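Local coordinates for protein Non-reducing end alpha-L-arabinofuranosidase BoGH43B (Bacteroides ovatus, PDB 5JOZ) that cleaves terminal non-reducing alpha-L-arabinofuranosyl residues from xyloglucan side branches, turning S units into X units, at residues V203-S207 with D280-K284; A372-F378 with A496-D502; D400-T404 with V436-I440. All blocks are in the same frame, centred on the assembly; numbering follows the deposited sequence.

Contact 1 (V203-S207 with D280-K284)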
loop_
_atom_site.group_PDB
_atom_site.type_symbol
_atom_site.label_atom_id
_atom_site.label_comp_id
_atom_site.label_asym_id
_atom_site.label_seq_id
_atom_site.Cartn_x
_atom_site.Cartn_y
_atom_site.Cartn_z
ATOM N N VAL A 203 -9.231 7.580 18.472
ATOM C CA VAL A 203 -9.512 8.209 19.772
ATOM C C VAL A 203 -8.390 9.174 20.134
ATOM O O VAL A 203 -7.305 9.103 19.572
ATOM C CB VAL A 203 -9.725 7.163 20.904
ATOM C CG1 VAL A 203 -10.835 6.188 20.532
ATOM C CG2 VAL A 203 -8.442 6.411 21.262
ATOM N N ILE A 204 -8.650 10.083 21.069
ATOM C CA ILE A 204 -7.633 11.069 21.466
ATOM C C ILE A 204 -7.638 11.346 22.973
ATOM O O ILE A 204 -8.632 11.116 23.656
ATOM C CB ILE A 204 -7.759 12.356 20.614
ATOM C CG1 ILE A 204 -6.467 13.194 20.671
ATOM C CG2 ILE A 204 -8.991 13.154 20.996
ATOM C CD1 ILE A 204 -6.405 14.298 19.632
ATOM N N GLN A 205 -6.489 11.788 23.476
ATOM C CA GLN A 205 -6.319 12.208 24.869
ATOM C C GLN A 205 -5.249 13.297 24.930
ATOM O O GLN A 205 -4.466 13.455 23.983
ATOM C CB GLN A 205 -5.918 11.011 25.738
ATOM C CG GLN A 205 -4.709 10.235 25.228
ATOM C CD GLN A 205 -4.470 8.956 26.006
ATOM O OE1 GLN A 205 -4.331 8.973 27.223
ATOM N NE2 GLN A 205 -4.422 7.834 25.298
ATOM N N ARG A 206 -5.210 14.045 26.030
ATOM C CA ARG A 206 -4.288 15.170 26.141
ATOM C C ARG A 206 -3.752 15.408 27.558
ATOM O O ARG A 206 -4.307 14.931 28.550
ATOM C CB ARG A 206 -4.941 16.443 25.595
ATOM C CG ARG A 206 -5.764 17.235 26.605
ATOM C CD ARG A 206 -6.654 18.254 25.918
ATOM N NE ARG A 206 -7.551 18.918 26.848
ATOM C CZ ARG A 206 -8.473 19.827 26.517
ATOM N NH1 ARG A 206 -8.650 20.212 25.251
ATOM N NH2 ARG A 206 -9.236 20.358 27.471
ATOM N N SER A 207 -2.664 16.168 27.620
ATOM C CA SER A 207 -2.030 16.529 28.880
ATOM C C SER A 207 -1.385 17.913 28.776
ATOM O O SER A 207 -1.046 18.363 27.689
ATOM C CB SER A 207 -0.992 15.470 29.225
ATOM O OG SER A 207 -0.188 15.863 30.320
ATOM N N ASP A 280 -13.906 23.442 24.031
ATOM C CA ASP A 280 -12.955 22.993 25.052
ATOM C C ASP A 280 -11.611 22.493 24.480
ATOM O O ASP A 280 -10.745 22.062 25.236
ATOM C CB ASP A 280 -13.597 21.903 25.923
ATOM C CG ASP A 280 -14.878 22.380 26.631
ATOM O OD1 ASP A 280 -14.938 23.553 27.069
ATOM O OD2 ASP A 280 -15.826 21.573 26.761
ATOM N N GLY A 281 -11.429 22.566 23.163
ATOM C CA GLY A 281 -10.181 22.130 22.527
ATOM C C GLY A 281 -10.106 20.638 22.228
ATOM O O GLY A 281 -9.041 20.050 22.339
ATOM N N TRP A 282 -11.228 20.041 21.813
ATOM C CA TRP A 282 -11.281 18.624 21.453
ATOM C C TRP A 282 -11.719 18.450 19.996
ATOM O O TRP A 282 -12.714 19.045 19.571
ATOM C CB TRP A 282 -12.234 17.862 22.377
ATOM C CG TRP A 282 -11.778 17.772 23.804
ATOM C CD1 TRP A 282 -12.318 18.425 24.872
ATOM C CD2 TRP A 282 -10.699 16.983 24.325
ATOM N NE1 TRP A 282 -11.640 18.109 26.017
ATOM C CE2 TRP A 282 -10.648 17.216 25.718
ATOM C CE3 TRP A 282 -9.760 16.113 23.752
ATOM C CZ2 TRP A 282 -9.702 16.600 26.552
ATOM C CZ3 TRP A 282 -8.820 15.497 24.575
ATOM C CH2 TRP A 282 -8.804 15.740 25.966
ATOM N N PRO A 283 -10.982 17.631 19.220
ATOM C CA PRO A 283 -11.268 17.500 17.795
ATOM C C PRO A 283 -12.288 16.400 17.470
ATOM O O PRO A 283 -12.363 15.391 18.173
ATOM C CB PRO A 283 -9.907 17.126 17.228
ATOM C CG PRO A 283 -9.328 16.255 18.293
ATOM C CD PRO A 283 -9.879 16.739 19.609
ATOM N N LYS A 284 -13.067 16.602 16.414
ATOM C CA LYS A 284 -13.936 15.550 15.899
ATOM C C LYS A 284 -14.254 15.773 14.420
ATOM O O LYS A 284 -14.374 16.910 13.967
ATOM C CB LYS A 284 -15.233 15.480 16.711
ATOM C CG LYS A 284 -16.045 14.203 16.499
ATOM C CD LYS A 284 -17.375 14.243 17.244
ATOM C CE LYS A 284 -18.086 12.888 17.256
ATOM N NZ LYS A 284 -17.550 11.897 18.232
#
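I204 and P283 face each other with CA atoms 8.2 Å apart, too far for backbone pairing, and the directions of 204-206 and 280-283 differ by 141°. R206 does most of the joining. With CG lodged between its backbone N and carbonyl carbon (chi1 88°), its extended chain crosses the benzene half of the W282 indole. R206 CD lies over that face, 3.7 Å from the centroid of the six-membered ring, as a CH-pi contact. The guanidinium follows, stacked on the indole with planes 16° apart and R206 NE 3.2 Å from W282 CZ2; its cation-pi interaction is off-centre. Two nitrogens of R206 then share one acceptor, D280 O, which lies in the guanidinium plane: NH1 at 2.8 Å makes the straighter bond, NH2 at 3.2 Å the more bent one. Replacing R206 with an alanine would probably leave D280 O without both these donors and open a gap over the W282 face. I204 works at the indole edge through CG2, while its CD1 reaches P283 CG at 3.8 Å. Y186 and Y188 come from the adjoining strand 186-193, Y186 adding a second cation-pi partner for R206 and Y188 a hydrogen bond to G281 O. Strands 201-207 and 283-284 belong to successive four-stranded blades of the five-bladed GH43 propeller, the latter strand forming the outer edge of its blade.

Contact 2 (A372-F378 with A496-D502). With CA (calcium ion), chain C.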
loop_
_atom_site.group_PDB
_atom_site.type_symbol
_atom_site.label_atom_id
_atom_site.label_comp_id
_atom_site.label_asym_id
_atom_site.label_seq_id
_atom_site.Cartn_x
_atom_site.Cartn_y
_atom_site.Cartn_z
ATOM N N ALA A 372 -7.326 -4.568 -17.718
ATOM C CA ALA A 372 -5.875 -4.644 -17.727
ATOM C C ALA A 372 -5.515 -5.615 -18.819
ATOM O O ALA A 372 -6.062 -6.713 -18.851
ATOM C CB ALA A 372 -5.376 -5.163 -16.395
ATOM N N SER A 373 -4.614 -5.225 -19.714
ATOM C CA SER A 373 -4.161 -6.137 -20.760
ATOM C C SER A 373 -2.721 -5.870 -21.147
ATOM O O SER A 373 -2.208 -4.781 -20.940
ATOM C CB SER A 373 -5.056 -6.037 -21.994
ATOM O OG SER A 373 -5.081 -4.714 -22.500
ATOM N N ALA A 374 -2.098 -6.883 -21.735
ATOM C CA ALA A 374 -0.696 -6.834 -22.094
ATOM C C ALA A 374 -0.451 -7.672 -23.330
ATOM O O ALA A 374 -0.908 -8.808 -23.409
ATOM C CB ALA A 374 0.153 -7.355 -20.940
ATOM N N LYS A 375 0.291 -7.111 -24.275
ATOM C CA LYS A 375 0.768 -7.846 -25.436
ATOM C C LYS A 375 2.110 -8.470 -25.045
ATOM O O LYS A 375 3.032 -7.755 -24.640
ATOM C CB LYS A 375 0.934 -6.890 -26.618
ATOM C CG LYS A 375 1.230 -7.516 -27.977
ATOM C CD LYS A 375 2.019 -6.534 -28.844
ATOM C CE LYS A 375 1.784 -6.714 -30.330
ATOM N NZ LYS A 375 2.653 -5.781 -31.112
ATOM N N VAL A 376 2.213 -9.791 -25.187
ATOM C CA VAL A 376 3.381 -10.542 -24.754
ATOM C C VAL A 376 3.852 -11.524 -25.835
ATOM O O VAL A 376 3.045 -12.154 -26.535
ATOM C CB VAL A 376 3.112 -11.269 -23.411
ATOM C CG1 VAL A 376 1.948 -12.239 -23.522
ATOM C CG2 VAL A 376 4.364 -11.976 -22.890
ATOM N N ASN A 377 5.167 -11.614 -25.969
ATOM C CA ASN A 377 5.824 -12.601 -26.803
ATOM C C ASN A 377 6.459 -13.620 -25.858
ATOM O O ASN A 377 7.356 -13.270 -25.083
ATOM C CB ASN A 377 6.888 -11.929 -27.693
ATOM C CG ASN A 377 7.473 -12.878 -28.745
ATOM O OD1 ASN A 377 6.807 -13.788 -29.227
ATOM N ND2 ASN A 377 8.726 -12.661 -29.099
ATOM N N PHE A 378 5.991 -14.867 -25.895
ATOM C CA PHE A 378 6.561 -15.914 -25.043
ATOM C C PHE A 378 6.438 -17.296 -25.654
ATOM O O PHE A 378 5.332 -17.803 -25.824
ATOM C CB PHE A 378 5.928 -15.914 -23.639
ATOM C CG PHE A 378 6.522 -16.951 -22.718
ATOM C CD1 PHE A 378 7.882 -16.933 -22.417
ATOM C CD2 PHE A 378 5.735 -17.963 -22.168
ATOM C CE1 PHE A 378 8.443 -17.900 -21.583
ATOM C CE2 PHE A 378 6.291 -18.928 -21.334
ATOM C CZ PHE A 378 7.639 -18.893 -21.038
ATOM N N ALA A 496 10.150 -13.676 -21.630
ATOM C CA ALA A 496 8.810 -13.215 -21.973
ATOM C C ALA A 496 8.885 -11.701 -22.177
ATOM O O ALA A 496 9.232 -10.980 -21.251
ATOM C CB ALA A 496 7.835 -13.562 -20.870
ATOM N N ASP A 497 8.585 -11.240 -23.387
ATOM C CA ASP A 497 8.706 -9.834 -23.754
ATOM C C ASP A 497 7.332 -9.190 -23.806
ATOM O O ASP A 497 6.481 -9.589 -24.597
ATOM C CB ASP A 497 9.377 -9.696 -25.121
ATOM C CG ASP A 497 10.857 -10.084 -25.098
ATOM O OD1 ASP A 497 11.460 -10.223 -24.012
ATOM O OD2 ASP A 497 11.442 -10.232 -26.180
ATOM N N PHE A 498 7.125 -8.197 -22.949
ATOM C CA PHE A 498 5.868 -7.460 -22.882
ATOM C C PHE A 498 6.053 -6.147 -23.614
ATOM O O PHE A 498 6.773 -5.274 -23.144
ATOM C CB PHE A 498 5.477 -7.211 -21.425
ATOM C CG PHE A 498 5.151 -8.468 -20.677
ATOM C CD1 PHE A 498 6.159 -9.263 -20.166
ATOM C CD2 PHE A 498 3.842 -8.877 -20.525
ATOM C CE1 PHE A 498 5.862 -10.430 -19.491
ATOM C CE2 PHE A 498 3.535 -10.046 -19.844
ATOM C CZ PHE A 498 4.540 -10.820 -19.321
ATOM N N ASP A 499 5.407 -6.025 -24.766
ATOM C CA ASP A 499 5.505 -4.835 -25.602
ATOM C C ASP A 499 4.788 -3.656 -24.934
ATOM O O ASP A 499 5.286 -2.530 -24.940
ATOM C CB ASP A 499 4.890 -5.118 -26.979
ATOM C CG ASP A 499 5.257 -4.081 -28.023
ATOM O OD1 ASP A 499 6.035 -3.144 -27.729
ATOM O OD2 ASP A 499 4.758 -4.209 -29.159
ATOM N N TRP A 500 3.618 -3.910 -24.370
ATOM C CA TRP A 500 2.910 -2.882 -23.626
ATOM C C TRP A 500 1.985 -3.481 -22.584
ATOM O O TRP A 500 1.793 -4.694 -22.552
ATOM C CB TRP A 500 2.150 -1.947 -24.574
ATOM C CG TRP A 500 1.317 -2.611 -25.648
ATOM C CD1 TRP A 500 1.642 -2.737 -26.968
ATOM C CD2 TRP A 500 0.022 -3.197 -25.497
ATOM N NE1 TRP A 500 0.637 -3.372 -27.646
ATOM C CE2 TRP A 500 -0.377 -3.656 -26.772
ATOM C CE3 TRP A 500 -0.854 -3.360 -24.416
ATOM C CZ2 TRP A 500 -1.611 -4.286 -26.993
ATOM C CZ3 TRP A 500 -2.078 -3.997 -24.631
ATOM C CH2 TRP A 500 -2.437 -4.463 -25.910
ATOM N N PHE A 501 1.455 -2.611 -21.725
ATOM C CA PHE A 501 0.549 -2.972 -20.635
ATOM C C PHE A 501 -0.439 -1.820 -20.449
ATOM O O PHE A 501 -0.022 -0.706 -20.114
ATOM C CB PHE A 501 1.341 -3.202 -19.342
ATOM C CG PHE A 501 0.539 -3.823 -18.226
ATOM C CD1 PHE A 501 -0.384 -3.071 -17.492
ATOM C CD2 PHE A 501 0.729 -5.161 -17.880
ATOM C CE1 PHE A 501 -1.109 -3.647 -16.460
ATOM C CE2 PHE A 501 0.005 -5.740 -16.849
ATOM C CZ PHE A 501 -0.916 -4.989 -16.139
ATOM N N ASP A 502 -1.723 -2.100 -20.701
ATOM C CA ASP A 502 -2.829 -1.168 -20.513
ATOM C C ASP A 502 -3.453 -1.375 -19.152
ATOM O O ASP A 502 -3.687 -2.501 -18.739
ATOM C CB ASP A 502 -3.936 -1.397 -21.546
ATOM C CG ASP A 502 -3.575 -0.908 -22.937
ATOM O OD1 ASP A 502 -2.472 -0.345 -23.168
ATOM O OD2 ASP A 502 -4.428 -1.095 -23.823
HETATM CA CA CA C . 6.426 -1.124 -26.470
HETATM O O HOH W 1 4.283 -0.306 -27.175
HETATM O O HOH W 2 7.509 0.550 -27.848
#
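K375 crosses W500 at about a right angle, laying its CB over the face of the indole, 3.8 Å from the centroid of the five-membered ring. W500 CG sits between its backbone N and carbonyl carbon (chi1 48°), which stands the ring up beside the neighbouring strand; S373 OG meets the ring edge in plane, 3.8 Å from W500 CZ3. Beyond CB, K375 runs extended alongside D499, both pointing the same way, until K375 NZ reaches D499 OD2 at 3.3 Å, a long salt bridge using the anti lone pair of that oxygen. The other oxygen, D499 OD1, binds the calcium ion at 2.4 Å, as does D499 O, so one residue chelates the metal while its carboxylate is shared with a lysine, whose positive charge probably helps to offset the negative carboxylate. Two waters, D313 and G341 complete the site.

The strands are antiparallel neighbours in one sheet of the concanavalin A-like beta-sandwich, with S373-D502 and N377-D497 as hydrogen-bonded pairs. Between them D499 and W500 both face K375 in a beta bulge, D499 taking helical backbone angles (phi -70°, psi -43°); D499 N binds K375 O at 2.9 Å, while K375 N to W500 O is weak.

On the sheet's other face, V376 and F498 lie side by side, V376 CG2 sitting over the centre of the phenyl ring, 3.7 Å from its centroid. A374 CB touches the edge of the same ring and also approaches F501 CD2 at 3.8 Å. M483 of strand 480-486 packs on both phenylalanines. Back on the face of K375 and W500, the carboxylates of D497 and D502 turn to R344 and R311, and R311 also makes a cation-pi contact with W500.

Contact 3 (D400-T404 with V436-I440)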
loop_
_atom_site.group_PDB
_atom_site.type_symbol
_atom_site.label_atom_id
_atom_site.label_comp_id
_atom_site.label_asym_id
_atom_site.label_seq_id
_atom_site.Cartn_x
_atom_site.Cartn_y
_atom_site.Cartn_z
ATOM N N ASP A 400 -3.833 -17.032 -12.204
ATOM C CA ASP A 400 -2.737 -16.954 -13.163
ATOM C C ASP A 400 -3.221 -17.098 -14.601
ATOM O O ASP A 400 -3.651 -18.177 -15.003
ATOM C CB ASP A 400 -1.731 -18.074 -12.873
ATOM C CG ASP A 400 -1.036 -17.927 -11.536
ATOM O OD1 ASP A 400 -1.134 -16.859 -10.888
ATOM O OD2 ASP A 400 -0.371 -18.903 -11.123
ATOM N N LEU A 401 -3.114 -16.029 -15.383
ATOM C CA LEU A 401 -3.451 -16.084 -16.802
ATOM C C LEU A 401 -2.144 -16.203 -17.589
ATOM O O LEU A 401 -1.523 -15.189 -17.932
ATOM C CB LEU A 401 -4.268 -14.863 -17.219
ATOM C CG LEU A 401 -4.581 -14.730 -18.710
ATOM C CD1 LEU A 401 -5.352 -15.934 -19.212
ATOM C CD2 LEU A 401 -5.333 -13.441 -18.977
ATOM N N LEU A 402 -1.736 -17.446 -17.871
ATOM C CA LEU A 402 -0.393 -17.736 -18.391
ATOM C C LEU A 402 -0.368 -18.443 -19.735
ATOM O O LEU A 402 -1.293 -19.174 -20.081
ATOM C CB LEU A 402 0.375 -18.594 -17.390
ATOM C CG LEU A 402 0.386 -18.097 -15.941
ATOM C CD1 LEU A 402 1.082 -19.099 -15.032
ATOM C CD2 LEU A 402 1.035 -16.727 -15.826
ATOM N N ILE A 403 0.719 -18.205 -20.470
ATOM C CA ILE A 403 1.082 -18.943 -21.659
ATOM C C ILE A 403 2.066 -20.007 -21.219
ATOM O O ILE A 403 3.054 -19.690 -20.542
ATOM C CB ILE A 403 1.797 -18.059 -22.701
ATOM C CG1 ILE A 403 0.885 -16.924 -23.147
ATOM C CG2 ILE A 403 2.256 -18.897 -23.908
ATOM C CD1 ILE A 403 1.596 -15.855 -23.933
ATOM N N THR A 404 1.803 -21.250 -21.628
ATOM C CA THR A 404 2.646 -22.414 -21.299
ATOM C C THR A 404 2.538 -23.468 -22.424
ATOM O O THR A 404 1.944 -23.192 -23.481
ATOM C CB THR A 404 2.248 -23.010 -19.924
ATOM O OG1 THR A 404 3.141 -24.071 -19.564
ATOM C CG2 THR A 404 0.831 -23.534 -19.933
ATOM N N VAL A 436 0.666 -12.489 -28.293
ATOM C CA VAL A 436 -0.594 -12.813 -27.620
ATOM C C VAL A 436 -0.972 -11.647 -26.724
ATOM O O VAL A 436 -0.136 -11.111 -25.993
ATOM C CB VAL A 436 -0.502 -14.113 -26.786
ATOM C CG1 VAL A 436 -1.854 -14.475 -26.169
ATOM C CG2 VAL A 436 -0.008 -15.254 -27.647
ATOM N N ILE A 437 -2.232 -11.235 -26.811
ATOM C CA ILE A 437 -2.767 -10.221 -25.930
ATOM C C ILE A 437 -3.510 -10.961 -24.855
ATOM O O ILE A 437 -4.482 -11.659 -25.146
ATOM C CB ILE A 437 -3.727 -9.256 -26.645
ATOM C CG1 ILE A 437 -2.974 -8.488 -27.737
ATOM C CG2 ILE A 437 -4.365 -8.308 -25.622
ATOM C CD1 ILE A 437 -3.854 -7.607 -28.604
ATOM N N LEU A 438 -3.028 -10.820 -23.621
ATOM C CA LEU A 438 -3.670 -11.385 -22.450
ATOM C C LEU A 438 -4.410 -10.273 -21.774
ATOM O O LEU A 438 -3.889 -9.173 -21.653
ATOM C CB LEU A 438 -2.636 -11.956 -21.492
ATOM C CG LEU A 438 -1.820 -13.141 -21.980
ATOM C CD1 LEU A 438 -0.857 -13.531 -20.878
ATOM C CD2 LEU A 438 -2.682 -14.330 -22.370
ATOM N N SER A 439 -5.610 -10.569 -21.299
ATOM C CA SER A 439 -6.531 -9.537 -20.850
ATOM C C SER A 439 -7.278 -9.991 -19.584
ATOM O O SER A 439 -7.705 -11.143 -19.482
ATOM C CB SER A 439 -7.483 -9.207 -22.001
ATOM O OG SER A 439 -7.925 -7.873 -21.941
ATOM N N ILE A 440 -7.371 -9.095 -18.601
ATOM C CA ILE A 440 -8.133 -9.324 -17.377
ATOM C C ILE A 440 -9.049 -8.138 -17.195
ATOM O O ILE A 440 -8.585 -7.005 -17.169
ATOM C CB ILE A 440 -7.243 -9.416 -16.126
ATOM C CG1 ILE A 440 -6.230 -10.557 -16.270
ATOM C CG2 ILE A 440 -8.100 -9.597 -14.870
ATOM C CD1 ILE A 440 -5.033 -10.402 -15.372
#
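L401 and L438 slide past each other in opposite directions, each laying a methyl against the other strand's backbone: L438 CD1 lies 3.4 Å from L401 O, and L401 CD2 lies 3.3 Å from S439 O. The trans first torsion of L401 (chi1 175°) carries its CG away from its own backbone N and over L438; L401 CD2 also packs on L438 CB at 4.0 Å and on I440 CG1 at 4.1 Å. Further along, I403 and V436 meet tip to tip, I403 CD1 lying 3.9 Å from V436 CB. These side-chain pairs are apolar, and the contact is largely buried. It forms part of the core of the concanavalin A-like beta-sandwich, where the two sheets pack face to face: strands 400-404 and 436-440 run nearly antiparallel at 165°, with axes 8.3 Å apart at closest approach, joined by side chains packing on each other and on backbone oxygens, without backbone pairing.

Around this first shell, V376 touches both I403 and L438, F449 packs on L401 and I440, and L389 reaches L438 and I440. Within the sheet of strand 400-404, backbone hydrogen bonds to L389 and A387 hold L401 and I403, while L402 pairs with M413 on the other neighbouring strand. D400 points away from the opposing sheet, and its OD2 forms a salt bridge with R415 of the adjacent strand 409-418; at the far end, T404 OG1 is hydrogen-bonded to the backbone oxygen of E385.

How the contacts relate
Contacts 2 and 3 adjoin in the C-terminal sandwich, their centres 9 Å apart. Strands 370-377 and 436-442 are neighbours in one sheet, with A372 O 2.7 Å from I440 N and V376 N 2.8 Å from V436 O, both probable hydrogen bonds. Contact 2 thus extends that sheet by a further strand toward the calcium ion, whereas contact 3 packs it against the second sheet; along the chain, contact 3 is nested inside the loop that contact 2 closes. Contact 1 belongs to the catalytic propeller across the chain's centre, about 52 and 53 Å from the other two, centre to centre. There the Q205 side chain lies about 12 Å from that of E176, the inferred proton donor.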